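Local coordinates for protein probable M18 family aminopeptidase 1 (Thermotoga maritima, PDB 2GLF) that probably acts as a metal-dependent aminopeptidase of the M18 family, removing residues from the N-terminal end of peptides, at residues Met24-Lys29 with Cys253-Leu258; Pro96-Lys101 with Tyr125-Ile130; Phe231-Val236 with Ile243-Gln248; Gly247-Ile252 with Leu422-Pro427; Ala420-Gly423 with Glu429-Ser432. All coordinates share one frame; numbering follows the deposited sequence.

Contact 1: Met24-Lys29 with Cys253-Leu258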
# COMPACT_ATOMS: atom_id res chain seq x y z
N MSE A 24 -10.63 -52.11 -0.30
CA MSE A 24 -10.71 -51.49 1.02
C MSE A 24 -10.01 -52.30 2.12
O MSE A 24 -9.45 -51.72 3.04
CB MSE A 24 -12.16 -51.21 1.38
CG MSE A 24 -12.79 -50.14 0.50
SE MSE A 24 -14.56 -49.54 1.04
CE MSE A 24 -15.63 -50.54 -0.24
N GLU A 25 -10.05 -53.63 2.03
CA GLU A 25 -9.38 -54.46 3.03
C GLU A 25 -7.88 -54.15 2.97
O GLU A 25 -7.25 -53.84 3.97
CB GLU A 25 -9.62 -55.95 2.75
CG GLU A 25 -11.04 -56.40 2.98
CD GLU A 25 -11.46 -56.31 4.44
OE1 GLU A 25 -12.65 -56.55 4.74
OE2 GLU A 25 -10.60 -56.00 5.29
N PHE A 26 -7.32 -54.26 1.77
CA PHE A 26 -5.92 -53.98 1.54
C PHE A 26 -5.58 -52.60 2.10
O PHE A 26 -4.59 -52.43 2.81
CB PHE A 26 -5.64 -53.99 0.03
CG PHE A 26 -4.22 -53.67 -0.34
CD1 PHE A 26 -3.19 -54.54 0.00
CD2 PHE A 26 -3.91 -52.52 -1.05
CE1 PHE A 26 -1.87 -54.26 -0.36
CE2 PHE A 26 -2.60 -52.23 -1.42
CZ PHE A 26 -1.58 -53.11 -1.08
N MSE A 27 -6.43 -51.62 1.78
CA MSE A 27 -6.24 -50.24 2.20
C MSE A 27 -6.20 -50.04 3.71
O MSE A 27 -5.49 -49.17 4.22
CB MSE A 27 -7.33 -49.37 1.59
CG MSE A 27 -6.82 -48.06 1.01
SE MSE A 27 -5.27 -48.26 -0.16
CE MSE A 27 -5.73 -49.93 -0.98
N SER A 28 -6.97 -50.84 4.45
CA SER A 28 -6.98 -50.71 5.90
C SER A 28 -5.68 -51.25 6.48
O SER A 28 -5.40 -51.05 7.66
CB SER A 28 -8.14 -51.49 6.52
OG SER A 28 -7.80 -52.86 6.67
N LYS A 29 -4.88 -51.92 5.66
CA LYS A 29 -3.63 -52.49 6.14
C LYS A 29 -2.39 -51.76 5.59
O LYS A 29 -1.29 -51.92 6.12
CB LYS A 29 -3.56 -53.98 5.78
CG LYS A 29 -4.76 -54.79 6.26
CD LYS A 29 -4.67 -56.26 5.86
CE LYS A 29 -3.55 -56.98 6.60
NZ LYS A 29 -3.39 -58.40 6.17
N CYS A 253 -3.48 -47.30 -7.27
CA CYS A 253 -2.90 -47.76 -8.51
C CYS A 253 -2.02 -48.95 -8.23
O CYS A 253 -1.82 -49.81 -9.09
CB CYS A 253 -2.08 -46.65 -9.15
SG CYS A 253 -3.11 -45.54 -10.07
N ALA A 254 -1.50 -49.01 -7.01
CA ALA A 254 -0.65 -50.12 -6.60
C ALA A 254 -1.50 -51.37 -6.49
O ALA A 254 -1.10 -52.45 -6.92
CB ALA A 254 -0.00 -49.81 -5.27
N TYR A 255 -2.69 -51.23 -5.92
CA TYR A 255 -3.57 -52.37 -5.75
C TYR A 255 -4.14 -52.88 -7.06
O TYR A 255 -4.15 -54.08 -7.31
CB TYR A 255 -4.73 -52.03 -4.81
CG TYR A 255 -5.55 -53.24 -4.45
CD1 TYR A 255 -5.04 -54.24 -3.63
CD2 TYR A 255 -6.84 -53.40 -4.95
CE1 TYR A 255 -5.78 -55.37 -3.31
CE2 TYR A 255 -7.60 -54.53 -4.64
CZ TYR A 255 -7.06 -55.52 -3.82
OH TYR A 255 -7.80 -56.64 -3.51
N THR A 256 -4.62 -51.96 -7.89
CA THR A 256 -5.19 -52.34 -9.18
C THR A 256 -4.16 -53.03 -10.07
O THR A 256 -4.49 -53.97 -10.79
CB THR A 256 -5.78 -51.13 -9.94
OG1 THR A 256 -4.84 -50.04 -9.91
CG2 THR A 256 -7.10 -50.70 -9.33
N ALA A 257 -2.91 -52.57 -10.01
CA ALA A 257 -1.85 -53.17 -10.81
C ALA A 257 -1.48 -54.54 -10.23
O ALA A 257 -1.21 -55.48 -10.98
CB ALA A 257 -0.64 -52.27 -10.84
N LEU A 258 -1.45 -54.64 -8.91
CA LEU A 258 -1.13 -55.90 -8.26
C LEU A 258 -2.15 -56.94 -8.69
O LEU A 258 -1.80 -58.05 -9.11
CB LEU A 258 -1.19 -55.74 -6.74
CG LEU A 258 -0.32 -56.65 -5.87
CD1 LEU A 258 -1.00 -56.82 -4.53
CD2 LEU A 258 -0.11 -58.01 -6.52
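Phe-26 and Tyr-255 pair their rings where helix 13-29 packs on helix 248-263. This is helix-helix packing inside the metallopeptidase domain, and all three touching residues are buried. The CA atoms of Phe-26 and Tyr-255 are 7.8 Å apart. No hydrogen bond joins the segments.

Along 24-29, Met-24 turns away from the second helix. It packs on Pro-233 instead. Glu-25 comes next, on the exposed side, and its carbonyl O accepts the hydroxyl OG of Ser-28 at 2.9 Å, within the same helix.

Phe-26 carries the contact. Its CG stands anti to the backbone N (chi1 178°), and Tyr-255 has the same first torsion (-172°). Each ring is thereby sent across to the other helix. The planes are tilted by 30° and slid apart, with 4.9 Å between the centroids of Phe-26 and Tyr-255. Overlap is slight. Tyr-255 CD1 lies over one face of the Phe-26 ring, and Tyr-255 CE1 reaches Phe-26 CB at 3.6 Å. Helix 33-45 adds Thr-36, Glu-39 and Ile-40 around Phe-26. The phenol OH of Tyr-255 is hydrogen-bonded to Arg-259, one turn further on.

Met-27, a selenomethionine, adds a minor touch. Its methyl CE ends 4.5 Å from Tyr-255 CB, at the base of the tyrosine side chain.

Contact 2: Pro96-Lys101 with Tyr125-Ile130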
# COMPACT_ATOMS: atom_id res chain seq x y z
N PRO A 96 1.75 -38.62 1.46
CA PRO A 96 2.01 -37.52 2.38
C PRO A 96 1.66 -37.96 3.81
O PRO A 96 0.67 -38.68 4.03
CB PRO A 96 1.10 -36.42 1.84
CG PRO A 96 1.22 -36.62 0.35
CD PRO A 96 1.09 -38.13 0.23
N ARG A 97 2.48 -37.55 4.77
CA ARG A 97 2.28 -37.93 6.16
C ARG A 97 3.05 -36.96 7.06
O ARG A 97 3.41 -35.86 6.65
CB ARG A 97 2.83 -39.34 6.37
CG ARG A 97 4.28 -39.48 5.89
CD ARG A 97 4.77 -40.91 6.01
NE ARG A 97 5.57 -41.33 4.85
CZ ARG A 97 6.87 -41.09 4.70
NH1 ARG A 97 7.55 -40.43 5.62
NH2 ARG A 97 7.50 -41.53 3.61
N LEU A 98 3.29 -37.41 8.29
CA LEU A 98 4.05 -36.64 9.26
C LEU A 98 5.06 -37.64 9.84
O LEU A 98 4.70 -38.77 10.14
CB LEU A 98 3.16 -36.11 10.39
CG LEU A 98 2.02 -35.14 10.07
CD1 LEU A 98 1.27 -34.83 11.36
CD2 LEU A 98 2.56 -33.87 9.44
N ASP A 99 6.32 -37.22 9.97
CA ASP A 99 7.35 -38.09 10.53
C ASP A 99 7.82 -37.56 11.87
O ASP A 99 8.04 -36.36 12.02
CB ASP A 99 8.58 -38.16 9.61
CG ASP A 99 8.32 -38.87 8.30
OD1 ASP A 99 7.39 -39.70 8.22
OD2 ASP A 99 9.09 -38.61 7.34
N PHE A 100 7.97 -38.45 12.85
CA PHE A 100 8.49 -38.06 14.15
C PHE A 100 9.92 -37.56 13.88
O PHE A 100 10.64 -38.17 13.09
CB PHE A 100 8.59 -39.29 15.07
CG PHE A 100 7.36 -39.56 15.90
CD1 PHE A 100 6.10 -39.14 15.50
CD2 PHE A 100 7.47 -40.30 17.08
CE1 PHE A 100 4.97 -39.45 16.25
CE2 PHE A 100 6.36 -40.61 17.84
CZ PHE A 100 5.10 -40.19 17.42
N LYS A 101 10.33 -36.47 14.52
CA LYS A 101 11.70 -35.99 14.33
C LYS A 101 12.62 -36.96 15.07
O LYS A 101 12.15 -37.82 15.81
CB LYS A 101 11.88 -34.59 14.91
CG LYS A 101 11.38 -33.47 14.03
CD LYS A 101 11.83 -32.13 14.57
CE LYS A 101 11.40 -31.00 13.65
NZ LYS A 101 11.71 -29.68 14.27
N TYR A 125 -3.39 -27.61 7.33
CA TYR A 125 -4.52 -27.32 8.18
C TYR A 125 -5.42 -28.55 8.26
O TYR A 125 -6.30 -28.64 9.11
CB TYR A 125 -5.31 -26.10 7.69
CG TYR A 125 -5.80 -26.16 6.26
CD1 TYR A 125 -5.11 -25.52 5.24
CD2 TYR A 125 -6.98 -26.83 5.94
CE1 TYR A 125 -5.57 -25.54 3.93
CE2 TYR A 125 -7.45 -26.87 4.63
CZ TYR A 125 -6.75 -26.22 3.63
OH TYR A 125 -7.22 -26.22 2.34
N HIS A 126 -5.18 -29.52 7.37
CA HIS A 126 -5.95 -30.76 7.35
C HIS A 126 -5.66 -31.59 8.60
O HIS A 126 -6.55 -32.25 9.14
CB HIS A 126 -5.58 -31.64 6.15
CG HIS A 126 -6.14 -31.18 4.84
ND1 HIS A 126 -7.43 -30.73 4.69
CD2 HIS A 126 -5.59 -31.19 3.60
CE1 HIS A 126 -7.65 -30.47 3.41
NE2 HIS A 126 -6.56 -30.74 2.73
N TRP A 127 -4.40 -31.54 9.04
CA TRP A 127 -3.92 -32.33 10.16
C TRP A 127 -4.20 -31.83 11.58
O TRP A 127 -3.69 -32.40 12.55
CB TRP A 127 -2.42 -32.59 9.98
CG TRP A 127 -2.15 -33.24 8.66
CD1 TRP A 127 -2.24 -32.67 7.41
CD2 TRP A 127 -1.89 -34.63 8.43
NE1 TRP A 127 -2.08 -33.62 6.43
CE2 TRP A 127 -1.86 -34.83 7.03
CE3 TRP A 127 -1.69 -35.73 9.27
CZ2 TRP A 127 -1.63 -36.09 6.46
CZ3 TRP A 127 -1.47 -36.98 8.70
CH2 TRP A 127 -1.44 -37.15 7.31
N LEU A 128 -5.01 -30.79 11.70
CA LEU A 128 -5.33 -30.28 13.03
C LEU A 128 -6.70 -30.80 13.50
O LEU A 128 -7.65 -30.88 12.71
CB LEU A 128 -5.31 -28.75 13.00
CG LEU A 128 -3.92 -28.16 12.74
CD1 LEU A 128 -4.03 -26.70 12.39
CD2 LEU A 128 -3.04 -28.36 13.97
N SER A 129 -6.77 -31.16 14.78
CA SER A 129 -7.99 -31.69 15.40
C SER A 129 -8.58 -32.85 14.61
O SER A 129 -9.75 -32.83 14.20
CB SER A 129 -9.04 -30.59 15.58
OG SER A 129 -8.62 -29.63 16.55
N ILE A 130 -7.76 -33.87 14.41
CA ILE A 130 -8.13 -35.07 13.68
C ILE A 130 -7.41 -36.24 14.33
O ILE A 130 -6.23 -36.14 14.64
CB ILE A 130 -7.73 -34.89 12.18
CG1 ILE A 130 -8.95 -34.41 11.40
CG2 ILE A 130 -7.14 -36.16 11.59
CD1 ILE A 130 -8.65 -33.96 9.97
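Leu-98 and Trp-127 mark the nearest backbone approach, yet their CA atoms are still 9.1 Å apart. The segment 96-101 enters strand 97-108 of a six-stranded antiparallel sheet. The segment 125-130 belongs to the loop between strands 111-119 and 132-139 of that sheet. The two backbones share no hydrogen bond, and side chains fill the distance.

Trp-127 spans it. Its CG lies anti to the carbonyl carbon (chi1 -56°), which lays the benzo ring along Leu-98 and the backbone of Arg-97. Leu-98 CG sits 3.8 Å above one face of the indole of Trp-127, shifted to the rim. Its methyl CD1 reaches Trp-127 CE3 at 3.7 Å. The two side chains run past each other in opposite senses. Further along the ring, Trp-127 CH2 approaches Arg-97 CA (4.0 Å) and Pro-96 O (4.2 Å). That carbonyl is hydrogen-bonded to Tyr-246 OH. Pro-96 also borders the metal site, its side chain about 5 Å from a manganese.

The CB of Arg-97 is directed away from the loop. Glu-226 is a second acid partner of this arginine. In a second subunit, Tyr-125 OH is hydrogen-bonded to Asp-163 and Ile-130 packs on Phe-231 of that subunit. On the strand itself, Arg-97 NH1 forms a salt bridge with Asp-99 OD1 at 2.7 Å. It meets the syn lone pair of that oxygen, which lies 12° out of the guanidinium plane.

Contact 3: Phe231-Val236 with Ile243-Gln248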
# COMPACT_ATOMS: atom_id res chain seq x y z
N PHE A 231 -8.62 -42.57 10.14
CA PHE A 231 -9.82 -42.81 9.34
C PHE A 231 -9.65 -44.12 8.58
O PHE A 231 -8.60 -44.35 7.98
CB PHE A 231 -10.01 -41.70 8.31
CG PHE A 231 -9.89 -40.31 8.87
CD1 PHE A 231 -9.76 -39.23 8.01
CD2 PHE A 231 -9.93 -40.08 10.24
CE1 PHE A 231 -9.66 -37.94 8.50
CE2 PHE A 231 -9.83 -38.79 10.74
CZ PHE A 231 -9.70 -37.72 9.87
N SER A 232 -10.68 -44.97 8.58
CA SER A 232 -10.60 -46.22 7.84
C SER A 232 -11.36 -46.11 6.51
O SER A 232 -12.27 -45.30 6.37
CB SER A 232 -11.16 -47.38 8.66
OG SER A 232 -10.19 -47.83 9.59
N PRO A 233 -10.98 -46.92 5.52
CA PRO A 233 -11.68 -46.85 4.23
C PRO A 233 -13.18 -47.06 4.40
O PRO A 233 -13.60 -47.94 5.15
CB PRO A 233 -11.01 -47.96 3.41
CG PRO A 233 -9.62 -48.01 3.99
CD PRO A 233 -9.89 -47.91 5.47
N ARG A 234 -13.99 -46.25 3.71
CA ARG A 234 -15.44 -46.35 3.79
C ARG A 234 -16.14 -45.99 2.49
O ARG A 234 -15.62 -45.21 1.70
CB ARG A 234 -15.98 -45.43 4.89
CG ARG A 234 -15.55 -45.81 6.28
CD ARG A 234 -16.16 -47.14 6.67
NE ARG A 234 -17.59 -47.01 6.93
CZ ARG A 234 -18.10 -46.28 7.92
NH1 ARG A 234 -17.28 -45.62 8.73
NH2 ARG A 234 -19.41 -46.21 8.10
N GLU A 235 -17.32 -46.57 2.29
CA GLU A 235 -18.12 -46.27 1.11
C GLU A 235 -18.53 -44.83 1.31
O GLU A 235 -18.65 -44.37 2.44
CB GLU A 235 -19.41 -47.10 1.08
CG GLU A 235 -19.26 -48.58 0.86
CD GLU A 235 -20.62 -49.26 0.77
OE1 GLU A 235 -21.35 -49.25 1.78
OE2 GLU A 235 -20.96 -49.78 -0.31
N VAL A 236 -18.76 -44.10 0.22
CA VAL A 236 -19.16 -42.71 0.35
C VAL A 236 -20.34 -42.38 -0.55
O VAL A 236 -20.44 -42.88 -1.67
CB VAL A 236 -17.98 -41.76 0.03
CG1 VAL A 236 -18.38 -40.33 0.30
CG2 VAL A 236 -16.77 -42.13 0.87
N ILE A 243 -15.40 -44.23 -2.84
CA ILE A 243 -14.59 -44.82 -1.78
C ILE A 243 -13.73 -43.73 -1.16
O ILE A 243 -12.94 -43.07 -1.85
CB ILE A 243 -13.63 -45.91 -2.28
CG1 ILE A 243 -14.41 -47.11 -2.84
CG2 ILE A 243 -12.75 -46.39 -1.13
CD1 ILE A 243 -13.53 -48.16 -3.50
N GLY A 244 -13.89 -43.52 0.14
CA GLY A 244 -13.11 -42.52 0.83
C GLY A 244 -12.06 -43.20 1.67
O GLY A 244 -12.37 -44.12 2.42
N ALA A 245 -10.81 -42.77 1.54
CA ALA A 245 -9.73 -43.36 2.32
C ALA A 245 -8.45 -42.56 2.23
O ALA A 245 -8.24 -41.79 1.28
CB ALA A 245 -9.48 -44.79 1.86
N TYR A 246 -7.59 -42.75 3.22
CA TYR A 246 -6.31 -42.07 3.25
C TYR A 246 -5.28 -42.81 2.42
O TYR A 246 -5.24 -44.04 2.41
CB TYR A 246 -5.79 -41.97 4.67
CG TYR A 246 -4.30 -41.71 4.74
CD1 TYR A 246 -3.78 -40.45 4.51
CD2 TYR A 246 -3.41 -42.75 5.00
CE1 TYR A 246 -2.42 -40.22 4.53
CE2 TYR A 246 -2.05 -42.53 5.02
CZ TYR A 246 -1.56 -41.26 4.78
OH TYR A 246 -0.20 -41.03 4.82
N GLY A 247 -4.45 -42.04 1.72
CA GLY A 247 -3.38 -42.62 0.94
C GLY A 247 -3.81 -43.26 -0.35
O GLY A 247 -3.05 -44.03 -0.94
N GLN A 248 -5.02 -42.96 -0.80
CA GLN A 248 -5.46 -43.52 -2.06
C GLN A 248 -4.52 -43.02 -3.15
O GLN A 248 -4.44 -43.61 -4.23
CB GLN A 248 -6.90 -43.13 -2.38
CG GLN A 248 -7.90 -44.09 -1.77
CD GLN A 248 -9.31 -43.78 -2.17
OE1 GLN A 248 -9.87 -42.76 -1.77
NE2 GLN A 248 -9.90 -44.67 -2.96
O HOH W 1 -8.28 -44.54 5.41
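Arg-234 and Gly-244 form the tight part of this contact. They are an antiparallel hydrogen-bonded pair. Arg-234 N donates to Gly-244 O at 3.0 Å, and Gly-244 N donates to Arg-234 O at 2.9 Å. Both bonds are nearly straight, with N-H...O angles of 162° and 172°. Val-236 lays CG2 against the backbone of Gly-244, 3.7 Å from Gly-244 CA. CG2 is set there anti to the carbonyl carbon, while CG1 is anti to the backbone N (chi1 -175°). On the other flank Pro-233 CB packs on Ala-245 CB at 3.8 Å, and Pro-233 CA makes a CH...O contact with Gly-244 O.

The other end is looser. Beyond Pro-233 the chains diverge, and a water bridges them. It donates to Phe-231 O at 2.6 Å and accepts from Tyr-246 N at 2.9 Å. Ser-232 is exposed here. Arg-234 is partly exposed, and its NH2 is hydrogen-bonded to Asp-156 O of a second subunit.

Strands 234-236 and 242-245 make a beta hairpin. Glu-235 goes on to backbone hydrogen bonds with a second subunit. Strand 429-432 extends the hairpin to a small three-stranded antiparallel sheet, with 234-236 outermost within this chain.

Contact 4: Gly247-Ile252 with Leu422-Pro427. With MN (manganese (II) ion), chain F; MN (manganese (II) ion), chain E.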
# COMPACT_ATOMS: atom_id res chain seq x y z
N GLY A 247 -4.45 -42.04 1.72
CA GLY A 247 -3.38 -42.62 0.94
C GLY A 247 -3.81 -43.26 -0.35
O GLY A 247 -3.05 -44.03 -0.94
N GLN A 248 -5.02 -42.96 -0.80
CA GLN A 248 -5.46 -43.52 -2.06
C GLN A 248 -4.52 -43.02 -3.15
O GLN A 248 -4.44 -43.61 -4.23
CB GLN A 248 -6.90 -43.13 -2.38
CG GLN A 248 -7.90 -44.09 -1.77
CD GLN A 248 -9.31 -43.78 -2.17
OE1 GLN A 248 -9.87 -42.76 -1.77
NE2 GLN A 248 -9.90 -44.67 -2.96
N ASP A 249 -3.81 -41.93 -2.86
CA ASP A 249 -2.88 -41.40 -3.83
C ASP A 249 -1.84 -42.46 -4.11
O ASP A 249 -0.84 -42.61 -3.40
CB ASP A 249 -2.18 -40.14 -3.34
CG ASP A 249 -1.33 -39.47 -4.44
OD1 ASP A 249 -0.72 -40.19 -5.25
OD2 ASP A 249 -1.27 -38.22 -4.48
N ASP A 250 -2.15 -43.22 -5.16
CA ASP A 250 -1.35 -44.30 -5.71
C ASP A 250 -1.37 -45.68 -5.11
O ASP A 250 -0.89 -46.62 -5.74
CB ASP A 250 0.08 -43.86 -5.91
CG ASP A 250 0.54 -44.15 -7.30
OD1 ASP A 250 -0.26 -43.91 -8.23
OD2 ASP A 250 1.68 -44.61 -7.48
N ARG A 251 -1.90 -45.85 -3.90
CA ARG A 251 -1.97 -47.21 -3.39
C ARG A 251 -3.17 -47.79 -4.14
O ARG A 251 -3.35 -49.00 -4.20
CB ARG A 251 -2.20 -47.24 -1.87
CG ARG A 251 -1.07 -46.58 -1.10
CD ARG A 251 -0.84 -47.19 0.27
NE ARG A 251 0.39 -46.66 0.85
CZ ARG A 251 0.45 -45.61 1.66
NH1 ARG A 251 -0.66 -44.97 1.99
NH2 ARG A 251 1.62 -45.18 2.10
N ILE A 252 -3.97 -46.89 -4.72
CA ILE A 252 -5.13 -47.30 -5.49
C ILE A 252 -4.61 -47.83 -6.82
O ILE A 252 -5.23 -48.70 -7.44
CB ILE A 252 -6.09 -46.13 -5.76
CG1 ILE A 252 -7.43 -46.68 -6.28
CG2 ILE A 252 -5.50 -45.18 -6.79
CD1 ILE A 252 -8.54 -45.65 -6.33
N LEU A 422 -10.75 -36.87 -5.79
CA LEU A 422 -11.25 -35.63 -5.25
C LEU A 422 -10.55 -35.45 -3.91
O LEU A 422 -10.47 -36.38 -3.12
CB LEU A 422 -12.76 -35.73 -5.06
CG LEU A 422 -13.62 -34.90 -6.02
CD1 LEU A 422 -13.05 -34.94 -7.42
CD2 LEU A 422 -15.05 -35.43 -6.00
N GLY A 423 -10.00 -34.27 -3.66
CA GLY A 423 -9.30 -34.03 -2.41
C GLY A 423 -7.99 -34.79 -2.31
O GLY A 423 -7.65 -35.35 -1.25
N MSE A 424 -7.23 -34.81 -3.40
CA MSE A 424 -5.94 -35.50 -3.39
C MSE A 424 -5.06 -34.90 -2.28
O MSE A 424 -5.06 -33.70 -2.05
CB MSE A 424 -5.27 -35.36 -4.75
CG MSE A 424 -4.16 -36.37 -5.02
SE MSE A 424 -3.37 -36.19 -6.80
CE MSE A 424 -1.52 -35.85 -6.31
N HIS A 425 -4.31 -35.77 -1.60
CA HIS A 425 -3.41 -35.39 -0.50
C HIS A 425 -4.08 -35.09 0.84
O HIS A 425 -3.39 -34.89 1.84
CB HIS A 425 -2.51 -34.23 -0.89
CG HIS A 425 -1.38 -34.64 -1.78
ND1 HIS A 425 -0.23 -33.89 -1.91
CD2 HIS A 425 -1.21 -35.72 -2.57
CE1 HIS A 425 0.60 -34.50 -2.73
NE2 HIS A 425 0.03 -35.61 -3.14
N SER A 426 -5.40 -35.05 0.86
CA SER A 426 -6.11 -34.80 2.11
C SER A 426 -6.09 -36.09 2.92
O SER A 426 -5.76 -37.15 2.40
CB SER A 426 -7.56 -34.41 1.83
OG SER A 426 -8.26 -35.49 1.23
N PRO A 427 -6.44 -36.01 4.21
CA PRO A 427 -6.44 -37.21 5.06
C PRO A 427 -7.57 -38.18 4.69
O PRO A 427 -7.67 -39.27 5.26
CB PRO A 427 -6.62 -36.64 6.46
CG PRO A 427 -5.98 -35.30 6.36
CD PRO A 427 -6.52 -34.80 5.04
MN MN F . 0.96 -37.32 -4.59
MN MN E . 0.88 -39.76 -6.87
O HOH W 2 -0.93 -38.53 -7.76
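Asp-249 and His-425 meet through a metal. Asp-249 OD2 and His-425 NE2 both bind the manganese of chain F, each at 2.4 Å. Glu-279 completes the protein ligands of that ion. The other oxygen, Asp-249 OD1, binds the manganese of chain E at 2.3 Å. That ion is also held by a water and by His-92 and Asp-326. One carboxylate thus bridges two metals, one on each oxygen, and its rotation is fixed at both ends. Its CG is anti to the backbone N (chi1 -172°), which turns the group toward 422-427.

Non-metal touches come next. Asp-249 OD2 lies at the edge of the His-425 imidazole, near its plane, 3.1 Å from His-425 CD2. It is 3.2 Å from His-425 NE2, but this is no hydrogen bond, as both atoms bind the same ion. Met-424, a selenomethionine, bends at chi3 (121°) and brings its methyl CE to the same oxygen of Asp-249. His-167 of a second subunit meets the His-425 ring edge-to-face.

Hydrogen bonds act in the second shell. His-425 ND1 is bonded to Gly-121 O, which holds the ring with NE2 turned to the metal. Gly-423 to Ser-426 is a type II beta turn, and Gly-423 O accepts both Ser-426 N (3.1 Å) and Ser-426 OG (2.6 Å).

A bridging aspartate between two metals is characteristic of the dinuclear centre of M18 and related zinc exopeptidases. Here manganese occupies it, while zinc is the expected cofactor.

Contact 5: Ala420-Gly423 with Glu429-Ser432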
# COMPACT_ATOMS: atom_id res chain seq x y z
N ALA A 420 -9.28 -40.84 -11.32
CA ALA A 420 -9.35 -39.44 -10.90
C ALA A 420 -9.79 -39.36 -9.44
O ALA A 420 -10.69 -40.09 -9.02
CB ALA A 420 -10.34 -38.68 -11.78
N LEU A 421 -9.16 -38.47 -8.67
CA LEU A 421 -9.51 -38.33 -7.25
C LEU A 421 -9.98 -36.93 -6.87
O LEU A 421 -9.64 -35.94 -7.52
CB LEU A 421 -8.32 -38.67 -6.34
CG LEU A 421 -7.64 -40.03 -6.36
CD1 LEU A 421 -6.61 -40.05 -5.26
CD2 LEU A 421 -8.64 -41.14 -6.17
N LEU A 422 -10.75 -36.87 -5.79
CA LEU A 422 -11.25 -35.63 -5.25
C LEU A 422 -10.55 -35.45 -3.91
O LEU A 422 -10.47 -36.38 -3.12
CB LEU A 422 -12.76 -35.73 -5.06
CG LEU A 422 -13.62 -34.90 -6.02
CD1 LEU A 422 -13.05 -34.94 -7.42
CD2 LEU A 422 -15.05 -35.43 -6.00
N GLY A 423 -10.00 -34.27 -3.66
CA GLY A 423 -9.30 -34.03 -2.41
C GLY A 423 -7.99 -34.79 -2.31
O GLY A 423 -7.65 -35.35 -1.25
N GLU A 429 -9.05 -38.99 0.94
CA GLU A 429 -9.26 -38.83 -0.50
C GLU A 429 -10.48 -39.61 -0.96
O GLU A 429 -10.89 -40.58 -0.32
CB GLU A 429 -8.01 -39.29 -1.26
CG GLU A 429 -6.74 -38.59 -0.81
CD GLU A 429 -5.50 -39.13 -1.49
OE1 GLU A 429 -5.38 -40.36 -1.64
OE2 GLU A 429 -4.62 -38.31 -1.86
N ILE A 430 -11.07 -39.17 -2.07
CA ILE A 430 -12.25 -39.80 -2.62
C ILE A 430 -12.01 -40.29 -4.06
O ILE A 430 -11.46 -39.57 -4.89
CB ILE A 430 -13.47 -38.81 -2.61
CG1 ILE A 430 -14.45 -39.18 -1.50
CG2 ILE A 430 -14.22 -38.86 -3.93
CD1 ILE A 430 -13.91 -39.02 -0.12
N SER A 431 -12.43 -41.53 -4.33
CA SER A 431 -12.30 -42.13 -5.65
C SER A 431 -13.60 -42.86 -5.95
O SER A 431 -14.41 -43.09 -5.06
CB SER A 431 -11.15 -43.13 -5.68
OG SER A 431 -11.44 -44.26 -4.88
N SER A 432 -13.81 -43.21 -7.22
CA SER A 432 -15.02 -43.92 -7.63
C SER A 432 -14.80 -45.44 -7.62
O SER A 432 -13.74 -45.92 -8.01
CB SER A 432 -15.41 -43.46 -9.04
OG SER A 432 -16.39 -44.31 -9.60
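The flat carboxylate of Glu-429 is met by Leu-421, beside a single antiparallel bridge that connects two sheets. The methyl CD1 of Leu-421 stands above the carboxylate plane, 4.0 Å from Glu-429 CD and 3.8 Å from Glu-429 OE1. The two oxygens are turned to other partners. OE2 is hydrogen-bonded to His-425 N, and OE1 makes a weak bond to Asp-249 N. Glu-429 is therefore a second-shell residue behind two metal ligands. An extended chain beyond CG carries the carboxylate there.

The bridge joins the chain around Leu-422, following strand 414-421 of the large mixed sheet, to strand 429-432 of a three-stranded sheet. Leu-422 and Ile-430 are the hydrogen-bonded pair, with CA atoms 5.0 Å apart. Leu-422 N donates to Ile-430 O at 2.9 Å, and Ile-430 N donates to Leu-422 O at 3.0 Å. Leu-421 CA adds a CH...O contact to Ile-430 O.

Leu-421, Glu-429 and Ser-431 share one side of this bridge. Leu-421 CD2 packs there on Ser-431 CB. Leu-422 and Ile-430 take the other side, and their side chains cross at an angle. They also pack on Ile-187 and Thr-160 of a second subunit, respectively. Between them the touch is apolar, with Leu-422 CB 3.6 Å from the branch methyl Ile-430 CG2.

In the fold
Contacts 1, 2, 4 and 5 are buried, while contact 3 is partly open to solvent. Contacts 1 and 4 both use helix 248-263, one through an aromatic pair and the other through the metal ligand Asp-249. Contacts 3 and 5 meet in one small sheet, where strands 242-245 and 429-432 are neighbours. Their chemistry is mainly backbone hydrogen bonding. Contact 2 sets a loop against the six-stranded antiparallel sheet and is largely apolar. Its Pro-96 still packs on His-425 of contact 4. Contacts 2 to 5 touch a second subunit, whereas contact 1 stays within its own chain and meets contact 3 where Met-27 packs on Pro-233.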